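Local coordinates for putative sodium:solute symporter (Proteus mirabilis, PDB 5NV9), which takes up the sialic acid N-acetylneuraminic acid across the inner membrane by symport, driven by the sodium gradient, and also binds N-glycolylneuraminic acid, at residues A[91-96]-A[269-274]; A[169-174]-A[380-385]; A[197-202]-A[322-327]; A[411-416]-A[445-450]. All coordinates share one frame; numbering follows the deposited sequence.

Interaction 1 of 4, residues A[91-96]-A[269-274]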
loop_
_atom_site.group_PDB
_atom_site.type_symbol
_atom_site.label_atom_id
_atom_site.label_comp_id
_atom_site.label_asym_id
_atom_site.label_seq_id
_atom_site.Cartn_x
_atom_site.Cartn_y
_atom_site.Cartn_z
ATOM N N LEU A 91 14.684 -11.561 -5.757
ATOM C CA LEU A 91 15.104 -10.751 -6.894
ATOM C C LEU A 91 15.306 -9.279 -6.462
ATOM O O LEU A 91 16.253 -8.599 -6.915
ATOM C CB LEU A 91 14.043 -10.833 -7.987
ATOM C CG LEU A 91 13.752 -12.223 -8.602
ATOM C CD1 LEU A 91 15.056 -12.779 -9.126
ATOM C CD2 LEU A 91 13.081 -13.226 -7.654
ATOM N N VAL A 92 14.428 -8.780 -5.567
ATOM C CA VAL A 92 14.570 -7.417 -5.068
ATOM C C VAL A 92 15.864 -7.311 -4.260
ATOM O O VAL A 92 16.646 -6.366 -4.417
ATOM C CB VAL A 92 13.398 -7.034 -4.167
ATOM C CG1 VAL A 92 13.631 -5.646 -3.547
ATOM C CG2 VAL A 92 12.081 -7.162 -4.941
ATOM N N PHE A 93 16.061 -8.277 -3.365
ATOM C CA PHE A 93 17.258 -8.350 -2.524
ATOM C C PHE A 93 18.553 -8.384 -3.328
ATOM O O PHE A 93 19.472 -7.645 -3.034
ATOM C CB PHE A 93 17.173 -9.557 -1.572
ATOM C CG PHE A 93 18.269 -9.601 -0.558
ATOM C CD1 PHE A 93 18.280 -8.696 0.493
ATOM C CD2 PHE A 93 19.294 -10.533 -0.671
ATOM C CE1 PHE A 93 19.288 -8.713 1.445
ATOM C CE2 PHE A 93 20.317 -10.586 0.282
ATOM C CZ PHE A 93 20.326 -9.653 1.336
ATOM N N TYR A 94 18.644 -9.263 -4.304
ATOM C CA TYR A 94 19.863 -9.436 -5.032
ATOM C C TYR A 94 20.134 -8.353 -6.048
ATOM O O TYR A 94 21.278 -7.962 -6.202
ATOM C CB TYR A 94 19.905 -10.818 -5.695
ATOM C CG TYR A 94 20.082 -11.902 -4.660
ATOM C CD1 TYR A 94 21.167 -11.850 -3.749
ATOM C CD2 TYR A 94 19.192 -12.978 -4.569
ATOM C CE1 TYR A 94 21.336 -12.818 -2.768
ATOM C CE2 TYR A 94 19.354 -13.960 -3.592
ATOM C CZ TYR A 94 20.433 -13.879 -2.704
ATOM O OH TYR A 94 20.609 -14.831 -1.714
ATOM N N PHE A 95 19.113 -7.825 -6.725
ATOM C CA PHE A 95 19.391 -6.917 -7.849
ATOM C C PHE A 95 19.144 -5.458 -7.541
ATOM O O PHE A 95 19.796 -4.622 -8.182
ATOM C CB PHE A 95 18.619 -7.349 -9.078
ATOM C CG PHE A 95 19.031 -8.694 -9.582
ATOM C CD1 PHE A 95 20.319 -8.904 -10.036
ATOM C CD2 PHE A 95 18.141 -9.753 -9.614
ATOM C CE1 PHE A 95 20.723 -10.159 -10.484
ATOM C CE2 PHE A 95 18.521 -10.990 -10.098
ATOM C CZ PHE A 95 19.825 -11.201 -10.514
ATOM N N TYR A 96 18.213 -5.135 -6.615
ATOM C CA TYR A 96 17.774 -3.718 -6.418
ATOM C C TYR A 96 18.392 -3.138 -5.170
ATOM O O TYR A 96 19.045 -2.128 -5.226
ATOM C CB TYR A 96 16.247 -3.606 -6.368
ATOM C CG TYR A 96 15.499 -3.815 -7.703
ATOM C CD1 TYR A 96 15.314 -5.060 -8.242
ATOM C CD2 TYR A 96 14.943 -2.725 -8.380
ATOM C CE1 TYR A 96 14.639 -5.259 -9.465
ATOM C CE2 TYR A 96 14.232 -2.884 -9.578
ATOM C CZ TYR A 96 14.109 -4.150 -10.132
ATOM O OH TYR A 96 13.414 -4.241 -11.316
ATOM N N GLU A 269 20.352 -7.209 8.492
ATOM C CA GLU A 269 19.061 -6.727 9.041
ATOM C C GLU A 269 18.074 -6.440 7.908
ATOM O O GLU A 269 16.884 -6.616 8.091
ATOM C CB GLU A 269 19.279 -5.489 9.917
ATOM C CG GLU A 269 19.893 -5.839 11.277
ATOM C CD GLU A 269 19.014 -6.830 12.051
ATOM O OE1 GLU A 269 17.771 -6.839 11.857
ATOM O OE2 GLU A 269 19.548 -7.652 12.836
ATOM N N THR A 270 18.602 -6.032 6.738
ATOM C CA THR A 270 17.818 -5.860 5.538
ATOM C C THR A 270 17.169 -7.134 5.091
ATOM O O THR A 270 15.981 -7.123 4.738
ATOM C CB THR A 270 18.636 -5.181 4.404
ATOM O OG1 THR A 270 19.276 -3.998 4.926
ATOM C CG2 THR A 270 17.762 -4.792 3.310
ATOM N N LYS A 271 17.918 -8.240 5.081
ATOM C CA LYS A 271 17.311 -9.541 4.833
ATOM C C LYS A 271 16.178 -9.900 5.834
ATOM O O LYS A 271 15.111 -10.474 5.482
ATOM C CB LYS A 271 18.390 -10.634 4.894
ATOM C CG LYS A 271 18.087 -11.841 4.055
ATOM C CD LYS A 271 18.889 -13.083 4.444
ATOM C CE LYS A 271 20.299 -12.780 4.852
ATOM N NZ LYS A 271 21.093 -12.119 3.780
ATOM N N ARG A 272 16.422 -9.605 7.097
ATOM C CA ARG A 272 15.393 -9.810 8.090
ATOM C C ARG A 272 14.114 -9.021 7.816
ATOM O O ARG A 272 13.016 -9.523 8.107
ATOM C CB ARG A 272 15.953 -9.494 9.479
ATOM C CG ARG A 272 16.850 -10.603 9.913
ATOM C CD ARG A 272 17.650 -10.225 11.140
ATOM N NE ARG A 272 18.315 -11.416 11.643
ATOM C CZ ARG A 272 18.971 -11.501 12.803
ATOM N NH1 ARG A 272 19.072 -10.440 13.602
ATOM N NH2 ARG A 272 19.499 -12.674 13.179
ATOM N N THR A 273 14.249 -7.795 7.295
ATOM C CA THR A 273 13.088 -7.029 6.866
ATOM C C THR A 273 12.281 -7.836 5.808
ATOM O O THR A 273 11.046 -8.000 5.930
ATOM C CB THR A 273 13.508 -5.650 6.265
ATOM O OG1 THR A 273 14.233 -4.884 7.211
ATOM C CG2 THR A 273 12.320 -4.833 5.742
ATOM N N LEU A 274 12.944 -8.325 4.762
ATOM C CA LEU A 274 12.184 -9.042 3.713
ATOM C C LEU A 274 11.666 -10.328 4.253
ATOM O O LEU A 274 10.546 -10.723 3.904
ATOM C CB LEU A 274 12.964 -9.281 2.411
ATOM C CG LEU A 274 13.618 -8.051 1.758
ATOM C CD1 LEU A 274 14.478 -8.362 0.514
ATOM C CD2 LEU A 274 12.582 -7.057 1.330
#

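Interaction 2 of 4, residues A[169-174]-A[380-385]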
loop_
_atom_site.group_PDB
_atom_site.type_symbol
_atom_site.label_atom_id
_atom_site.label_comp_id
_atom_site.label_asym_id
_atom_site.label_seq_id
_atom_site.Cartn_x
_atom_site.Cartn_y
_atom_site.Cartn_z
ATOM N N TYR A 169 0.656 12.385 14.681
ATOM C CA TYR A 169 1.708 11.469 15.144
ATOM C C TYR A 169 2.761 11.250 14.087
ATOM O O TYR A 169 3.897 11.046 14.436
ATOM C CB TYR A 169 1.171 10.141 15.739
ATOM C CG TYR A 169 0.708 9.034 14.775
ATOM C CD1 TYR A 169 1.608 8.334 13.954
ATOM C CD2 TYR A 169 -0.600 8.615 14.777
ATOM C CE1 TYR A 169 1.169 7.301 13.120
ATOM C CE2 TYR A 169 -1.043 7.587 13.915
ATOM C CZ TYR A 169 -0.156 6.927 13.091
ATOM O OH TYR A 169 -0.630 5.907 12.244
ATOM N N THR A 170 2.396 11.276 12.804
ATOM C CA THR A 170 3.376 11.096 11.697
ATOM C C THR A 170 4.336 12.292 11.650
ATOM O O THR A 170 5.548 12.148 11.673
ATOM C CB THR A 170 2.670 10.922 10.318
ATOM O OG1 THR A 170 1.844 9.750 10.321
ATOM C CG2 THR A 170 3.662 10.760 9.205
ATOM N N TRP A 171 3.769 13.476 11.687
ATOM C CA TRP A 171 4.510 14.713 11.740
ATOM C C TRP A 171 5.552 14.816 12.856
ATOM O O TRP A 171 6.717 15.182 12.589
ATOM C CB TRP A 171 3.501 15.861 11.740
ATOM C CG TRP A 171 4.060 17.227 11.943
ATOM C CD1 TRP A 171 4.522 18.101 10.967
ATOM C CD2 TRP A 171 4.132 17.936 13.171
ATOM N NE1 TRP A 171 4.917 19.278 11.544
ATOM C CE2 TRP A 171 4.694 19.213 12.891
ATOM C CE3 TRP A 171 3.831 17.608 14.488
ATOM C CZ2 TRP A 171 4.945 20.167 13.897
ATOM C CZ3 TRP A 171 4.085 18.563 15.497
ATOM C CH2 TRP A 171 4.638 19.822 15.187
HETATM N N MSE A 172 5.164 14.451 14.084
HETATM C CA MSE A 172 6.018 14.520 15.275
HETATM C C MSE A 172 7.048 13.469 15.248
HETATM O O MSE A 172 8.169 13.687 15.667
HETATM C CB MSE A 172 5.145 14.188 16.529
HETATM C CG MSE A 172 4.117 15.306 16.764
HETATM SE SE MSE A 172 3.347 15.277 18.599
HETATM C CE MSE A 172 2.694 13.389 18.653
ATOM N N GLY A 173 6.662 12.286 14.791
ATOM C CA GLY A 173 7.460 11.076 15.015
ATOM C C GLY A 173 8.528 10.648 14.051
ATOM O O GLY A 173 9.398 9.802 14.402
ATOM N N GLY A 174 8.474 11.191 12.825
ATOM C CA GLY A 174 9.467 10.865 11.816
ATOM C C GLY A 174 9.238 9.437 11.354
ATOM O O GLY A 174 8.218 8.870 11.662
ATOM N N VAL A 380 5.819 19.430 4.704
ATOM C CA VAL A 380 5.168 18.702 3.642
ATOM C C VAL A 380 4.236 17.605 4.168
ATOM O O VAL A 380 3.255 17.255 3.528
ATOM C CB VAL A 380 6.181 18.170 2.620
ATOM C CG1 VAL A 380 5.503 17.261 1.612
ATOM C CG2 VAL A 380 6.837 19.322 1.918
ATOM N N ILE A 381 4.528 17.063 5.337
ATOM C CA ILE A 381 3.543 16.200 5.992
ATOM C C ILE A 381 2.191 16.927 6.248
ATOM O O ILE A 381 1.139 16.435 5.913
ATOM C CB ILE A 381 4.160 15.469 7.193
ATOM C CG1 ILE A 381 5.083 14.369 6.592
ATOM C CG2 ILE A 381 3.048 14.819 8.021
ATOM C CD1 ILE A 381 6.124 13.933 7.507
ATOM N N ILE A 382 2.228 18.143 6.728
ATOM C CA ILE A 382 1.004 18.897 6.885
ATOM C C ILE A 382 0.300 19.235 5.584
ATOM O O ILE A 382 -0.896 19.117 5.490
ATOM C CB ILE A 382 1.247 20.211 7.616
ATOM C CG1 ILE A 382 2.006 19.949 8.893
ATOM C CG2 ILE A 382 -0.088 20.881 7.865
ATOM C CD1 ILE A 382 1.536 18.747 9.669
ATOM N N VAL A 383 1.031 19.692 4.594
ATOM C CA VAL A 383 0.427 20.106 3.345
ATOM C C VAL A 383 -0.200 18.907 2.597
ATOM O O VAL A 383 -1.361 18.918 2.189
ATOM C CB VAL A 383 1.451 20.829 2.450
ATOM C CG1 VAL A 383 0.789 21.176 1.138
ATOM C CG2 VAL A 383 1.986 22.074 3.140
ATOM N N ALA A 384 0.574 17.852 2.451
ATOM C CA ALA A 384 0.056 16.618 1.863
ATOM C C ALA A 384 -1.161 16.079 2.645
ATOM O O ALA A 384 -2.176 15.705 2.050
ATOM C CB ALA A 384 1.169 15.583 1.799
ATOM N N GLY A 385 -1.035 16.061 3.977
ATOM C CA GLY A 385 -2.112 15.696 4.881
ATOM C C GLY A 385 -3.394 16.467 4.621
ATOM O O GLY A 385 -4.469 15.859 4.489
#

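Interaction 3 of 4, residues A[197-202]-A[322-327]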
loop_
_atom_site.group_PDB
_atom_site.type_symbol
_atom_site.label_atom_id
_atom_site.label_comp_id
_atom_site.label_asym_id
_atom_site.label_seq_id
_atom_site.Cartn_x
_atom_site.Cartn_y
_atom_site.Cartn_z
ATOM N N PHE A 197 -12.078 -14.369 12.102
ATOM C CA PHE A 197 -12.242 -15.699 11.545
ATOM C C PHE A 197 -12.771 -16.697 12.619
ATOM O O PHE A 197 -13.803 -17.327 12.437
ATOM C CB PHE A 197 -10.939 -16.242 10.936
ATOM C CG PHE A 197 -11.132 -17.586 10.301
ATOM C CD1 PHE A 197 -11.982 -17.722 9.213
ATOM C CD2 PHE A 197 -10.537 -18.705 10.834
ATOM C CE1 PHE A 197 -12.179 -18.966 8.631
ATOM C CE2 PHE A 197 -10.748 -19.951 10.291
ATOM C CZ PHE A 197 -11.580 -20.097 9.185
ATOM N N ILE A 198 -12.053 -16.810 13.704
ATOM C CA ILE A 198 -12.440 -17.665 14.821
ATOM C C ILE A 198 -13.894 -17.529 15.303
ATOM O O ILE A 198 -14.598 -18.548 15.479
ATOM C CB ILE A 198 -11.470 -17.460 16.003
ATOM C CG1 ILE A 198 -10.122 -18.075 15.624
ATOM C CG2 ILE A 198 -12.016 -18.136 17.280
ATOM C CD1 ILE A 198 -8.984 -17.553 16.457
HETATM N N MSE A 199 -14.314 -16.285 15.501
HETATM C CA MSE A 199 -15.636 -15.964 15.915
HETATM C C MSE A 199 -16.682 -16.369 14.918
HETATM O O MSE A 199 -17.778 -16.803 15.334
HETATM C CB MSE A 199 -15.786 -14.459 16.189
HETATM C CG MSE A 199 -14.736 -14.049 17.260
HETATM SE SE MSE A 199 -15.506 -13.036 18.788
HETATM C CE MSE A 199 -16.839 -14.462 19.110
ATOM N N ILE A 200 -16.412 -16.177 13.624
ATOM C CA ILE A 200 -17.361 -16.613 12.615
ATOM C C ILE A 200 -17.417 -18.143 12.643
ATOM O O ILE A 200 -18.485 -18.697 12.510
ATOM C CB ILE A 200 -17.036 -16.173 11.165
ATOM C CG1 ILE A 200 -16.986 -14.665 11.028
ATOM C CG2 ILE A 200 -18.120 -16.709 10.216
ATOM C CD1 ILE A 200 -16.252 -14.208 9.777
ATOM N N CYS A 201 -16.291 -18.820 12.814
ATOM C CA CYS A 201 -16.340 -20.295 12.902
ATOM C C CYS A 201 -17.229 -20.775 14.042
ATOM O O CYS A 201 -17.955 -21.754 13.849
ATOM C CB CYS A 201 -14.981 -20.955 13.108
ATOM S SG CYS A 201 -13.846 -20.963 11.731
ATOM N N PHE A 202 -17.185 -20.084 15.188
ATOM C CA PHE A 202 -18.011 -20.445 16.353
ATOM C C PHE A 202 -19.472 -20.152 16.124
ATOM O O PHE A 202 -20.300 -20.720 16.778
ATOM C CB PHE A 202 -17.509 -19.803 17.627
ATOM C CG PHE A 202 -16.359 -20.559 18.265
ATOM C CD1 PHE A 202 -16.600 -21.672 19.062
ATOM C CD2 PHE A 202 -15.042 -20.158 18.075
ATOM C CE1 PHE A 202 -15.548 -22.365 19.653
ATOM C CE2 PHE A 202 -13.977 -20.840 18.659
ATOM C CZ PHE A 202 -14.233 -21.955 19.443
ATOM N N THR A 322 -22.669 -6.266 14.613
ATOM C CA THR A 322 -23.890 -6.930 15.039
ATOM C C THR A 322 -23.589 -8.211 15.755
ATOM O O THR A 322 -24.398 -8.624 16.553
ATOM C CB THR A 322 -24.885 -7.225 13.873
ATOM O OG1 THR A 322 -24.277 -8.062 12.866
ATOM C CG2 THR A 322 -25.356 -5.953 13.239
ATOM N N GLU A 323 -22.463 -8.873 15.485
ATOM C CA GLU A 323 -22.236 -10.215 16.079
ATOM C C GLU A 323 -21.054 -10.387 17.017
ATOM O O GLU A 323 -20.860 -11.488 17.546
ATOM C CB GLU A 323 -22.022 -11.287 15.004
ATOM C CG GLU A 323 -23.117 -11.410 13.950
ATOM C CD GLU A 323 -24.459 -11.853 14.449
ATOM O OE1 GLU A 323 -24.551 -12.431 15.556
ATOM O OE2 GLU A 323 -25.431 -11.657 13.685
HETATM N N MSE A 324 -20.191 -9.395 17.134
HETATM C CA MSE A 324 -19.023 -9.562 17.986
HETATM C C MSE A 324 -19.310 -8.903 19.296
HETATM O O MSE A 324 -20.044 -7.870 19.374
HETATM C CB MSE A 324 -17.686 -9.080 17.337
HETATM C CG MSE A 324 -17.193 -10.209 16.459
HETATM SE SE MSE A 324 -15.888 -9.487 15.217
HETATM C CE MSE A 324 -14.439 -10.580 15.985
ATOM N N PRO A 325 -18.738 -9.458 20.365
ATOM C CA PRO A 325 -19.165 -8.931 21.688
ATOM C C PRO A 325 -18.535 -7.626 22.021
ATOM O O PRO A 325 -17.498 -7.237 21.436
ATOM C CB PRO A 325 -18.722 -10.012 22.672
ATOM C CG PRO A 325 -17.686 -10.820 21.960
ATOM C CD PRO A 325 -17.866 -10.642 20.469
ATOM N N ILE A 326 -19.153 -6.950 22.975
ATOM C CA ILE A 326 -18.640 -5.716 23.510
ATOM C C ILE A 326 -17.134 -5.855 23.900
ATOM O O ILE A 326 -16.652 -6.960 24.286
ATOM C CB ILE A 326 -19.525 -5.262 24.697
ATOM C CG1 ILE A 326 -19.085 -3.907 25.238
ATOM C CG2 ILE A 326 -19.495 -6.278 25.833
ATOM C CD1 ILE A 326 -20.190 -3.228 25.996
ATOM N N GLY A 327 -16.393 -4.743 23.798
ATOM C CA GLY A 327 -14.914 -4.755 23.996
ATOM C C GLY A 327 -14.196 -5.336 22.774
ATOM O O GLY A 327 -13.352 -4.667 22.142
#

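Interaction 4 of 4, residues A[411-416]-A[445-450]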
loop_
_atom_site.group_PDB
_atom_site.type_symbol
_atom_site.label_atom_id
_atom_site.label_comp_id
_atom_site.label_asym_id
_atom_site.label_seq_id
_atom_site.Cartn_x
_atom_site.Cartn_y
_atom_site.Cartn_z
ATOM N N ILE A 411 -3.427 9.311 -12.882
ATOM C CA ILE A 411 -2.094 9.260 -12.217
ATOM C C ILE A 411 -1.667 7.797 -11.911
ATOM O O ILE A 411 -0.477 7.439 -12.015
ATOM C CB ILE A 411 -2.083 10.127 -10.929
ATOM C CG1 ILE A 411 -0.717 10.103 -10.289
ATOM C CG2 ILE A 411 -3.090 9.642 -9.910
ATOM C CD1 ILE A 411 0.370 10.545 -11.273
ATOM N N GLY A 412 -2.662 6.967 -11.559
ATOM C CA GLY A 412 -2.491 5.528 -11.376
ATOM C C GLY A 412 -1.854 4.837 -12.556
ATOM O O GLY A 412 -1.049 3.922 -12.390
ATOM N N LEU A 413 -2.204 5.274 -13.758
ATOM C CA LEU A 413 -1.606 4.708 -14.930
ATOM C C LEU A 413 -0.076 4.934 -15.007
ATOM O O LEU A 413 0.617 4.192 -15.730
ATOM C CB LEU A 413 -2.245 5.310 -16.158
ATOM C CG LEU A 413 -3.744 5.072 -16.375
ATOM C CD1 LEU A 413 -4.225 5.920 -17.562
ATOM C CD2 LEU A 413 -3.967 3.600 -16.613
HETATM N N MSE A 414 0.445 5.936 -14.299
HETATM C CA MSE A 414 1.901 6.245 -14.305
HETATM C C MSE A 414 2.747 5.272 -13.502
HETATM O O MSE A 414 3.975 5.243 -13.696
HETATM C CB MSE A 414 2.281 7.666 -13.898
HETATM C CG MSE A 414 1.430 8.746 -14.567
HETATM SE SE MSE A 414 1.895 8.830 -16.468
HETATM C CE MSE A 414 0.229 8.049 -17.237
ATOM N N GLY A 415 2.125 4.406 -12.693
ATOM C CA GLY A 415 2.832 3.355 -11.986
ATOM C C GLY A 415 3.570 2.361 -12.856
ATOM O O GLY A 415 4.696 1.929 -12.524
ATOM N N GLY A 416 2.953 1.995 -13.965
ATOM C CA GLY A 416 3.587 1.145 -14.948
ATOM C C GLY A 416 4.891 1.751 -15.472
ATOM O O GLY A 416 5.966 1.147 -15.343
ATOM N N ILE A 445 1.596 6.905 -23.814
ATOM C CA ILE A 445 0.675 6.782 -24.888
ATOM C C ILE A 445 -0.024 5.419 -24.891
ATOM O O ILE A 445 -1.238 5.304 -25.216
ATOM C CB ILE A 445 1.428 6.980 -26.229
ATOM C CG1 ILE A 445 1.824 8.433 -26.425
ATOM C CG2 ILE A 445 0.568 6.542 -27.378
ATOM C CD1 ILE A 445 2.711 8.670 -27.647
ATOM N N ALA A 446 0.749 4.381 -24.597
ATOM C CA ALA A 446 0.232 3.049 -24.641
ATOM C C ALA A 446 -0.782 2.836 -23.529
ATOM O O ALA A 446 -1.826 2.228 -23.793
ATOM C CB ALA A 446 1.349 2.022 -24.527
ATOM N N VAL A 447 -0.470 3.334 -22.329
ATOM C CA VAL A 447 -1.378 3.192 -21.197
ATOM C C VAL A 447 -2.645 4.015 -21.372
ATOM O O VAL A 447 -3.720 3.533 -20.984
ATOM C CB VAL A 447 -0.735 3.447 -19.787
ATOM C CG1 VAL A 447 0.501 2.588 -19.648
ATOM C CG2 VAL A 447 -0.366 4.904 -19.524
ATOM N N LEU A 448 -2.546 5.223 -21.930
ATOM C CA LEU A 448 -3.754 6.052 -22.141
ATOM C C LEU A 448 -4.635 5.346 -23.191
ATOM O O LEU A 448 -5.859 5.266 -23.029
ATOM C CB LEU A 448 -3.428 7.473 -22.640
ATOM C CG LEU A 448 -2.632 8.385 -21.732
ATOM C CD1 LEU A 448 -2.127 9.572 -22.563
ATOM C CD2 LEU A 448 -3.499 8.794 -20.528
ATOM N N ALA A 449 -4.013 4.848 -24.272
ATOM C CA ALA A 449 -4.745 3.970 -25.243
ATOM C C ALA A 449 -5.480 2.789 -24.560
ATOM O O ALA A 449 -6.689 2.554 -24.844
ATOM C CB ALA A 449 -3.805 3.444 -26.305
ATOM N N ALA A 450 -4.774 2.059 -23.675
ATOM C CA ALA A 450 -5.344 0.878 -22.957
ATOM C C ALA A 450 -6.556 1.252 -22.130
ATOM O O ALA A 450 -7.598 0.606 -22.221
ATOM C CB ALA A 450 -4.320 0.223 -22.034
#

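Interaction 1 of 4, residues A[91-96]-A[269-274]
F93 meets K271 and L274 in a mainly apolar helix-to-helix contact at the cytoplasmic edge of the membrane. F93 lies on helix 89-102, at the point where this span leaves the membrane. K271 and L274 lie on helix 267-301, K271 on the cytoplasmic side and L274 just inside the membrane span 273-292. The backbones stay apart, with F93 CA 7.5 Å from K271 CA, and the phenyl ring reaches across. Its CG is anti to the backbone N (chi1 -172°), and this sends the ring out toward the second helix. There L274 approaches obliquely, at F93 CB and the adjacent ring carbons. Its CD1 methyl is 3.6 Å from F93 CB and 3.8 Å from F93 CD1. K271 takes the outer end. Its CG stands over one face of the ring, 4.1 Å above the plane and shifted toward the rim. The lysine chain then bends at chi3 and chi4, which brings NZ back to 3.6 Å from F93 CZ. The contact thus grades from buried at L274 to exposed at K271.

On the same helix, E269 and R272 form a salt bridge, with R272 NH1 2.9 Å from E269 OE2. E269 OE1 also accepts a bond from G47 N, at the start of helix 47-58. I97 of helix 89-102 packs on both V92 and L274. The side chain of L274 is still about 10 Å from that of T58, which binds sialic acid. Such helix packing at the cytoplasmic ends is consistent with the closed inner side of an outward-open LeuT-fold transporter.

Interaction 2 of 4, residues A[169-174]-A[380-385]
W171 and I381 mark the closest backbone approach, with their CA atoms 6.0 Å apart. The two helical segments run nearly antiparallel, at 161° between their directions, and their axes come within 9.8 Å. Segment 169-174 ends the membrane span 155-172. G174 there has a positive phi of 71°, just before the next span begins at 175.

The contact is apolar. I381 points its CG2 methyl at the start of the W171 side chain, 3.9 Å from CB. The same methyl lies 4.3 Å from T170 CG2, in a looser touch. I382 handles the indole. Its chi2 of -42° swings the end of the chain toward W171. I382 CD1 is only 3.3 Å from W171 CD1, a short contact on the five-membered ring. K378, one turn earlier, makes a cation-pi contact with the same tryptophan.

The hydroxyl of T170 is bonded to C166 O, and the T170 side chain also touches S345. S345 is a ligand of the second sodium ion, and a bound sodium ion lies about 7 Å from the T170 side chain. T170 thus places the contact beside the Na3 site of this LeuT-fold protein.

Interaction 3 of 4, residues A[197-202]-A[322-327]
M199 packs against M324 and P325 where a membrane helix of the LeuT fold reaches the periplasm. M199 and M324 are both selenomethionines. M199 ends the membrane span 175-199 on the long helix 155-203. M324 and P325 belong to the short connection from helix 315-323 into helix 328-361.

The contact across the segments is apolar. M199 touches both partners. Its CG is anti to the carbonyl carbon, and the chain bends at chi2 (-129°) and again at chi3. The bends carry the selenium across to the connection. M324 crosses this chain at a slant. Its CE methyl sits 3.7 Å from M199 CG and 3.9 Å from M199 SE. M324 is itself extended as far as its selenium, then turns at chi3 (116°) to bring that methyl in.

The backbone of the connection is not helical. M324 is the first residue to leave helical angles after helix 315-323, and P325 and I326 stay extended. G327 has a positive phi of 76° and takes the N-cap position of helix 328-361.

Polar links lie around the contact. K203 NZ, further along the first helix, bonds to E323 O and gives a second tie between the two parts. N10 OD1 accepts a bond from G327 N. The neighbouring I200 packs on I291, A294 and L295 of helix 267-301.

The end of the M199 chain meets the CD corner of the P325 ring, with M199 SE 3.8 Å from P325 CD and M199 CE 4.2 Å from the same ring carbon.

Interaction 4 of 4, residues A[411-416]-A[445-450]
L413 and M414 sit at the two central positions of a type I beta turn, G412 to G415, and both press on V447 of helix 433-452. The turn lies within the membrane span 404-427. It is held by a bond from G415 N to G412 O, 3.2 Å long, and M414 N bonds to I411 O beside it. The nearest backbone pair is L413 and V447, with CA atoms 6.5 Å apart.

One methyl of V447, CG2, meets both L413 and M414. It lies between the backbone N and the carbonyl carbon, while CG1 is anti to the carbonyl carbon (chi1 -52°). This CG2 is 3.9 Å from L413 CB and also 3.9 Å from M414 CE. M414, a selenomethionine, starts out pointing away from the helix. Its chain bends at chi2 (-70°) and chi3 (109°), and this folds the CE methyl back to V447.

The two spans, 404-427 and 433-453, follow each other through a short cytoplasmic loop and form an antiparallel helical hairpin at the C-terminal side of this LeuT-fold protein. The turn belongs to the first arm of the hairpin and V447 to the second.

L448 adds a looser touch on the flank. Its CD2 is 4.2 Å from L413 CD1, and the two leucines meet at about a right angle. L413 also reaches R451 and Y452 further along the helix, as well as Y461 of helix 459-475. M414 also packs on F123 and S127 of helix 118-151, the helix that carries R135, which binds sialic acid.

All four contacts are partly buried and none touches another. Interactions 1 and 3 each include an exposed residue, K271 and P325, whereas 2 and 4 include none. Interactions 2 and 3 share helix 155-203, at points whose contact centres are about 36 Å apart. Interactions 1 and 3 use helices that follow each other, 267-301 and 315-323. The same is true of 2 and 4, with helices 370-398 and 405-412. Interaction 3 lies farthest from the chain centre. Within its own segments, only interaction 1 brings a charged side chain to a ring. Interaction 2 sets an indole against isoleucines near a sodium site. Interaction 3 centres on selenomethionines, while 4 is chiefly L413 on V447, with M414 added.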